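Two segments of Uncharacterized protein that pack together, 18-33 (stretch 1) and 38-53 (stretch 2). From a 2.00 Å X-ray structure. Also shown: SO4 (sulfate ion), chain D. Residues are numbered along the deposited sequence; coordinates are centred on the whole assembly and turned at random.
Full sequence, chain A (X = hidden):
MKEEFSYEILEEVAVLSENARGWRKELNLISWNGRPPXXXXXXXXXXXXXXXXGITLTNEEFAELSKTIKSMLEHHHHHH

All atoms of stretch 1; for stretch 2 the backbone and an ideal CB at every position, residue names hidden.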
# COMPACT_ATOMS: atom_id res chain seq x y z
N GLU A 18 10.32 -6.31 -8.02
CA GLU A 18 11.22 -5.51 -8.84
C GLU A 18 10.96 -5.83 -10.30
O GLU A 18 10.78 -6.98 -10.65
CB GLU A 18 12.67 -5.82 -8.47
CG GLU A 18 13.69 -5.06 -9.32
CD GLU A 18 15.13 -5.34 -8.89
OE1 GLU A 18 15.44 -6.49 -8.54
OE2 GLU A 18 15.95 -4.40 -8.92
N ASN A 19 10.95 -4.83 -11.16
CA ASN A 19 10.68 -5.13 -12.57
C ASN A 19 11.95 -5.06 -13.41
O ASN A 19 13.04 -4.84 -12.89
CB ASN A 19 9.57 -4.23 -13.14
CG ASN A 19 10.00 -2.78 -13.30
OD1 ASN A 19 11.19 -2.47 -13.34
ND2 ASN A 19 9.02 -1.89 -13.42
N ALA A 20 11.78 -5.22 -14.72
CA ALA A 20 12.89 -5.44 -15.63
C ALA A 20 13.69 -4.18 -15.84
O ALA A 20 14.76 -4.20 -16.48
CB ALA A 20 12.35 -6.00 -16.97
N ARG A 21 13.16 -3.07 -15.32
CA ARG A 21 13.82 -1.77 -15.40
C ARG A 21 14.40 -1.39 -14.03
O ARG A 21 14.89 -0.27 -13.82
CB ARG A 21 12.82 -0.70 -15.86
CG ARG A 21 12.27 -0.91 -17.27
CD ARG A 21 13.39 -1.11 -18.30
NE ARG A 21 14.34 0.01 -18.31
CZ ARG A 21 15.59 -0.06 -18.77
NH1 ARG A 21 16.06 -1.21 -19.22
NH2 ARG A 21 16.36 1.01 -18.77
N GLY A 22 14.33 -2.32 -13.08
CA GLY A 22 14.91 -2.05 -11.77
C GLY A 22 14.03 -1.25 -10.83
O GLY A 22 14.43 -0.96 -9.71
N TRP A 23 12.82 -0.91 -11.25
CA TRP A 23 11.93 -0.21 -10.33
C TRP A 23 11.42 -1.22 -9.33
O TRP A 23 11.23 -2.39 -9.66
CB TRP A 23 10.75 0.42 -11.09
CG TRP A 23 11.09 1.69 -11.82
CD1 TRP A 23 11.99 1.84 -12.83
CD2 TRP A 23 10.50 2.98 -11.62
NE1 TRP A 23 12.01 3.14 -13.26
CE2 TRP A 23 11.10 3.86 -12.54
CE3 TRP A 23 9.52 3.48 -10.75
CZ2 TRP A 23 10.77 5.22 -12.61
CZ3 TRP A 23 9.19 4.83 -10.82
CH2 TRP A 23 9.81 5.68 -11.74
N ARG A 24 11.17 -0.78 -8.10
CA ARG A 24 10.70 -1.69 -7.05
C ARG A 24 9.46 -1.14 -6.38
O ARG A 24 9.37 0.06 -6.13
CB ARG A 24 11.79 -1.85 -5.97
CG ARG A 24 13.10 -2.46 -6.45
CD ARG A 24 14.26 -1.72 -5.78
NE ARG A 24 14.95 -2.52 -4.77
CZ ARG A 24 15.43 -2.03 -3.63
NH1 ARG A 24 15.27 -0.75 -3.31
NH2 ARG A 24 16.05 -2.84 -2.78
N LYS A 25 8.52 -2.01 -6.03
CA LYS A 25 7.42 -1.61 -5.17
C LYS A 25 7.86 -1.80 -3.74
O LYS A 25 8.34 -2.88 -3.37
CB LYS A 25 6.15 -2.43 -5.46
CG LYS A 25 4.89 -1.76 -4.92
CD LYS A 25 3.59 -2.42 -5.42
CE LYS A 25 3.29 -2.11 -6.89
NZ LYS A 25 2.24 -3.07 -7.43
N GLU A 26 7.76 -0.74 -2.92
CA GLU A 26 8.43 -0.74 -1.62
C GLU A 26 7.52 -0.31 -0.50
O GLU A 26 6.71 0.58 -0.68
CB GLU A 26 9.62 0.24 -1.65
CG GLU A 26 10.84 -0.21 -2.45
CD GLU A 26 11.93 0.85 -2.51
OE1 GLU A 26 11.97 1.76 -1.62
OE2 GLU A 26 12.77 0.79 -3.44
N LEU A 27 7.65 -0.91 0.67
CA LEU A 27 7.09 -0.32 1.87
C LEU A 27 8.22 0.43 2.57
O LEU A 27 9.21 -0.19 3.00
CB LEU A 27 6.57 -1.40 2.82
CG LEU A 27 5.98 -0.81 4.11
CD1 LEU A 27 4.65 -0.11 3.77
CD2 LEU A 27 5.73 -1.90 5.15
N ASN A 28 8.10 1.75 2.67
CA ASN A 28 9.07 2.58 3.41
C ASN A 28 8.40 3.41 4.47
O ASN A 28 7.22 3.72 4.36
CB ASN A 28 9.78 3.55 2.46
CG ASN A 28 10.66 2.83 1.45
OD1 ASN A 28 11.42 1.93 1.81
ND2 ASN A 28 10.56 3.20 0.18
N LEU A 29 9.16 3.81 5.50
CA LEU A 29 8.69 4.81 6.45
C LEU A 29 9.25 6.16 6.02
O LEU A 29 10.46 6.32 5.86
CB LEU A 29 9.11 4.49 7.89
CG LEU A 29 8.67 5.53 8.93
CD1 LEU A 29 7.17 5.41 9.12
CD2 LEU A 29 9.39 5.35 10.27
N ILE A 30 8.38 7.13 5.82
CA ILE A 30 8.78 8.36 5.15
C ILE A 30 8.24 9.59 5.86
O ILE A 30 7.09 9.59 6.33
CB ILE A 30 8.26 8.37 3.70
CG1 ILE A 30 8.88 7.21 2.93
CG2 ILE A 30 8.62 9.68 3.00
CD1 ILE A 30 8.77 7.37 1.46
N SER A 31 9.08 10.62 5.94
CA SER A 31 8.64 11.93 6.37
C SER A 31 8.67 12.81 5.12
O SER A 31 9.74 13.16 4.65
CB SER A 31 9.59 12.50 7.44
OG SER A 31 9.14 13.77 7.93
N TRP A 32 7.50 13.14 4.56
CA TRP A 32 7.46 14.12 3.46
C TRP A 32 7.67 15.53 4.01
O TRP A 32 6.87 16.01 4.81
CB TRP A 32 6.12 14.07 2.68
CG TRP A 32 5.80 12.71 2.09
CD1 TRP A 32 4.72 11.91 2.39
CD2 TRP A 32 6.54 12.00 1.08
NE1 TRP A 32 4.77 10.76 1.64
CE2 TRP A 32 5.87 10.80 0.83
CE3 TRP A 32 7.72 12.28 0.37
CZ2 TRP A 32 6.33 9.86 -0.10
CZ3 TRP A 32 8.16 11.36 -0.56
CH2 TRP A 32 7.47 10.17 -0.79
N ASN A 33 8.75 16.18 3.59
CA ASN A 33 8.99 17.58 3.93
C ASN A 33 8.84 17.89 5.41
O ASN A 33 8.23 18.89 5.76
CB ASN A 33 8.04 18.50 3.15
CG ASN A 33 8.13 18.32 1.65
OD1 ASN A 33 7.67 17.32 1.11
ND2 ASN A 33 8.71 19.31 0.97
N UNK A 38 5.12 8.54 8.01
CA UNK A 38 4.05 7.63 7.65
C UNK A 38 4.58 6.47 6.80
O UNK A 38 5.54 6.63 6.05
CB UNK A 38 2.95 8.38 6.90
N UNK A 39 3.95 5.31 6.90
CA UNK A 39 4.26 4.23 5.99
C UNK A 39 3.75 4.55 4.60
O UNK A 39 2.69 5.13 4.44
CB UNK A 39 3.66 2.91 6.49
N UNK A 40 4.54 4.17 3.59
CA UNK A 40 4.32 4.59 2.22
C UNK A 40 4.58 3.38 1.33
O UNK A 40 5.62 2.71 1.45
CB UNK A 40 5.21 5.77 1.84
N UNK A 41 3.63 3.07 0.46
CA UNK A 41 3.70 1.87 -0.38
C UNK A 41 3.64 2.34 -1.82
O UNK A 41 2.64 2.90 -2.25
CB UNK A 41 2.58 0.88 -0.07
N UNK A 42 4.71 2.14 -2.58
CA UNK A 42 4.84 2.87 -3.82
C UNK A 42 5.96 2.28 -4.68
O UNK A 42 6.86 1.62 -4.16
CB UNK A 42 5.10 4.35 -3.54
N UNK A 43 5.91 2.53 -5.98
CA UNK A 43 6.97 2.11 -6.89
C UNK A 43 8.10 3.16 -6.91
O UNK A 43 7.82 4.36 -6.96
CB UNK A 43 6.41 1.89 -8.30
N UNK A 44 9.35 2.71 -6.88
CA UNK A 44 10.51 3.61 -6.86
C UNK A 44 11.54 3.19 -7.90
O UNK A 44 11.83 1.99 -8.04
CB UNK A 44 11.15 3.63 -5.47
N UNK A 45 12.12 4.17 -8.59
CA UNK A 45 13.21 3.90 -9.53
C UNK A 45 14.39 3.28 -8.79
O UNK A 45 14.46 3.36 -7.57
CB UNK A 45 13.64 5.18 -10.25
N UNK A 46 15.34 2.67 -9.54
CA UNK A 46 16.50 1.96 -8.98
C UNK A 46 17.16 2.59 -7.74
O UNK A 46 17.20 1.95 -6.68
CB UNK A 46 17.56 1.83 -10.07
N UNK A 47 17.67 3.80 -7.84
CA UNK A 47 18.33 4.41 -6.68
C UNK A 47 17.44 5.49 -6.04
O UNK A 47 17.93 6.53 -5.57
CB UNK A 47 19.67 5.01 -7.09
N UNK A 48 16.14 5.22 -6.02
CA UNK A 48 15.16 6.15 -5.49
C UNK A 48 15.28 7.53 -6.13
O UNK A 48 15.05 8.54 -5.48
CB UNK A 48 15.31 6.26 -3.97
N UNK A 49 15.65 7.57 -7.41
CA UNK A 49 15.87 8.85 -8.06
C UNK A 49 14.54 9.49 -8.45
O UNK A 49 14.47 10.66 -8.81
CB UNK A 49 16.76 8.68 -9.29
N UNK A 50 13.47 8.70 -8.39
CA UNK A 50 12.17 9.14 -8.85
C UNK A 50 11.13 8.18 -8.31
O UNK A 50 11.40 6.98 -8.17
CB UNK A 50 12.11 9.22 -10.38
N UNK A 51 9.95 8.70 -8.02
CA UNK A 51 8.88 7.89 -7.45
C UNK A 51 7.74 7.70 -8.43
O UNK A 51 7.55 8.47 -9.36
CB UNK A 51 8.36 8.53 -6.16
N UNK A 52 6.98 6.63 -8.24
CA UNK A 52 5.83 6.38 -9.08
C UNK A 52 4.61 6.46 -8.21
O UNK A 52 4.66 7.01 -7.11
CB UNK A 52 5.92 5.03 -9.79
N UNK A 53 3.52 5.87 -8.69
CA UNK A 53 2.23 5.93 -8.02
C UNK A 53 2.19 5.02 -6.81
O UNK A 53 2.77 3.94 -6.81
CB UNK A 53 1.11 5.56 -8.99
S SO4 D . 13.63 3.59 -17.45
O1 SO4 D . 14.36 3.20 -18.66
O2 SO4 D . 13.94 4.98 -17.11
O3 SO4 D . 12.20 3.43 -17.68
O4 SO4 D . 14.03 2.74 -16.33

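Strand 24-30 pairs antiparallel with positions 38-44, and the side chains alternate between two faces, one carrying K25, L27 and L29, the other R24, E26, N28 and I30.

Position 38 lies opposite I30, its CB 4.4 Å from I30 O, with open space beyond; many long or polar residues would suit. It is K38, fully extended. At 39 the CB lies 4.2 Å from L27 CD1, which favours a branched aliphatic or aromatic group. F39 lays a ring face against L29, whose CD1 is 4.0 Å from the ring centroid.

Position 40 faces N28, I30 CD1 and the edge of W32, so either a polar or a small apolar residue could fit. D40 is polar, and a water donates to D40 OD1 (2.7 Å) and accepts from N28 ND2 (3.2 Å, weak). At 41 the CB returns to the leucine face, 4.5 Å from L27 CD1, and calls for an aliphatic group; L41 places CD1 4.0 Å from L27 CB.

At 42, opposite E26, the CB has only E26 O at 5.0 Å, leaving room for a long side chain of several kinds. R42 turns to D40 in a salt bridge (R42 NE to D40 OD1, 2.7 Å).

Position 43 sits beside K25 and W23 CE3, where an acid or a chain with an apolar stem would suit. E43 does both: CG lies 3.7 Å from W23 CE3, while OE1 is 4.5 Å from K25 NZ, too far for a salt bridge.

Position 44 overlooks E26, N28, I30 and W32, a broad surface that suits a large side chain, perhaps one with a donor. W44 meets I30 (CZ2 to CD1, 3.9 Å) and W32 (CH2 to CH2, 4.0 Å), and its NE1 donates to the same water.

At 45 the CB is 3.7 Å from W23 CE2, favouring a small residue. A45 sets its CA over the indole face. Position 46, with phi -38°, lies near G22 and admits proline; P46 CD covers the same face, 3.9 Å from W23 CD1.

The CBs of 47 and 49 are clear of stretch 1 and many residues would do; they are D47 and E49. At 48 phi is +54°, which favours glycine, asparagine or aspartate; the residue is H48. Position 50 points at W23 CH2 and could hold a long chain; K50 brings NZ to 3.7 Å from W23 CH2, at the ring edge.

Position 51 points away, but a flexible chain could return: M51, a selenomethionine, reaches W32 CZ3 with CE at 3.6 Å. At 52 an ideal CB would sit 3.4 Å from W23 CZ3, favouring glycine, and G52 is found. Position 53 is free; K53 makes no contact.

Stretch 2, residues 38-53: KFDLREWAPDHEKMGK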
# COMPACT_ATOMS: atom_id res chain seq x y z
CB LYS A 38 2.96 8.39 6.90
CG LYS A 38 2.09 9.28 7.79
CD LYS A 38 1.02 10.06 7.02
CE LYS A 38 0.37 11.12 7.93
NZ LYS A 38 -0.73 11.90 7.25
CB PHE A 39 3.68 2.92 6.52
CG PHE A 39 4.38 2.42 7.74
CD1 PHE A 39 3.82 2.59 9.00
CD2 PHE A 39 5.63 1.82 7.64
CE1 PHE A 39 4.48 2.14 10.14
CE2 PHE A 39 6.30 1.38 8.77
CZ PHE A 39 5.73 1.53 10.02
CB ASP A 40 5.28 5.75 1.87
CG ASP A 40 5.02 6.33 0.48
OD1 ASP A 40 5.77 6.03 -0.47
OD2 ASP A 40 4.07 7.10 0.34
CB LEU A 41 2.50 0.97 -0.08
CG LEU A 41 2.53 -0.47 -0.59
CD1 LEU A 41 3.72 -1.18 -0.01
CD2 LEU A 41 1.25 -1.19 -0.21
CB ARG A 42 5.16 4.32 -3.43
CG ARG A 42 5.62 5.27 -4.50
CD ARG A 42 5.97 6.64 -3.86
NE ARG A 42 5.00 7.00 -2.83
CZ ARG A 42 3.84 7.62 -3.06
NH1 ARG A 42 3.49 7.97 -4.30
NH2 ARG A 42 3.02 7.90 -2.04
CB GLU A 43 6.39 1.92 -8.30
CG GLU A 43 7.23 1.02 -9.23
CD GLU A 43 7.04 -0.46 -8.95
OE1 GLU A 43 6.01 -0.84 -8.37
OE2 GLU A 43 7.93 -1.26 -9.32
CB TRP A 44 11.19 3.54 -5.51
CG TRP A 44 10.44 4.20 -4.41
CD1 TRP A 44 9.54 3.62 -3.56
CD2 TRP A 44 10.54 5.58 -4.01
NE1 TRP A 44 9.07 4.55 -2.66
CE2 TRP A 44 9.66 5.77 -2.93
CE3 TRP A 44 11.28 6.67 -4.48
CZ2 TRP A 44 9.51 6.99 -2.30
CZ3 TRP A 44 11.13 7.90 -3.84
CH2 TRP A 44 10.26 8.05 -2.76
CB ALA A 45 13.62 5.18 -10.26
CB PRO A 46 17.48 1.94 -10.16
CG PRO A 46 16.58 1.85 -11.35
CD PRO A 46 15.34 2.64 -11.02
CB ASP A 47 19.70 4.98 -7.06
CG ASP A 47 20.63 5.11 -5.85
OD1 ASP A 47 20.58 4.23 -4.96
OD2 ASP A 47 21.41 6.09 -5.78
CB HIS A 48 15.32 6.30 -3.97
CG HIS A 48 15.19 5.02 -3.22
ND1 HIS A 48 13.96 4.47 -2.90
CD2 HIS A 48 16.12 4.15 -2.76
CE1 HIS A 48 14.14 3.33 -2.26
NE2 HIS A 48 15.44 3.11 -2.16
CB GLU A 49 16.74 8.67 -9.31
CG GLU A 49 16.04 7.90 -10.43
CD GLU A 49 17.00 7.44 -11.53
OE1 GLU A 49 16.70 6.43 -12.20
OE2 GLU A 49 18.05 8.10 -11.71
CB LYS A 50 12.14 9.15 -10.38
CG LYS A 50 10.83 9.56 -11.00
CD LYS A 50 10.96 9.71 -12.51
CE LYS A 50 9.63 10.03 -13.16
NZ LYS A 50 8.56 9.07 -12.74
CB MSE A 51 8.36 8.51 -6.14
CG MSE A 51 7.33 9.60 -6.34
SE MSE A 51 6.50 10.28 -4.68
CE MSE A 51 7.91 11.50 -4.12
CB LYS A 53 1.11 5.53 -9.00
CG LYS A 53 1.29 4.14 -9.60
CD LYS A 53 0.07 3.72 -10.43
CE LYS A 53 -0.11 4.61 -11.66
NZ LYS A 53 0.95 4.39 -12.68
O HOH W 1 7.56 3.99 -0.43
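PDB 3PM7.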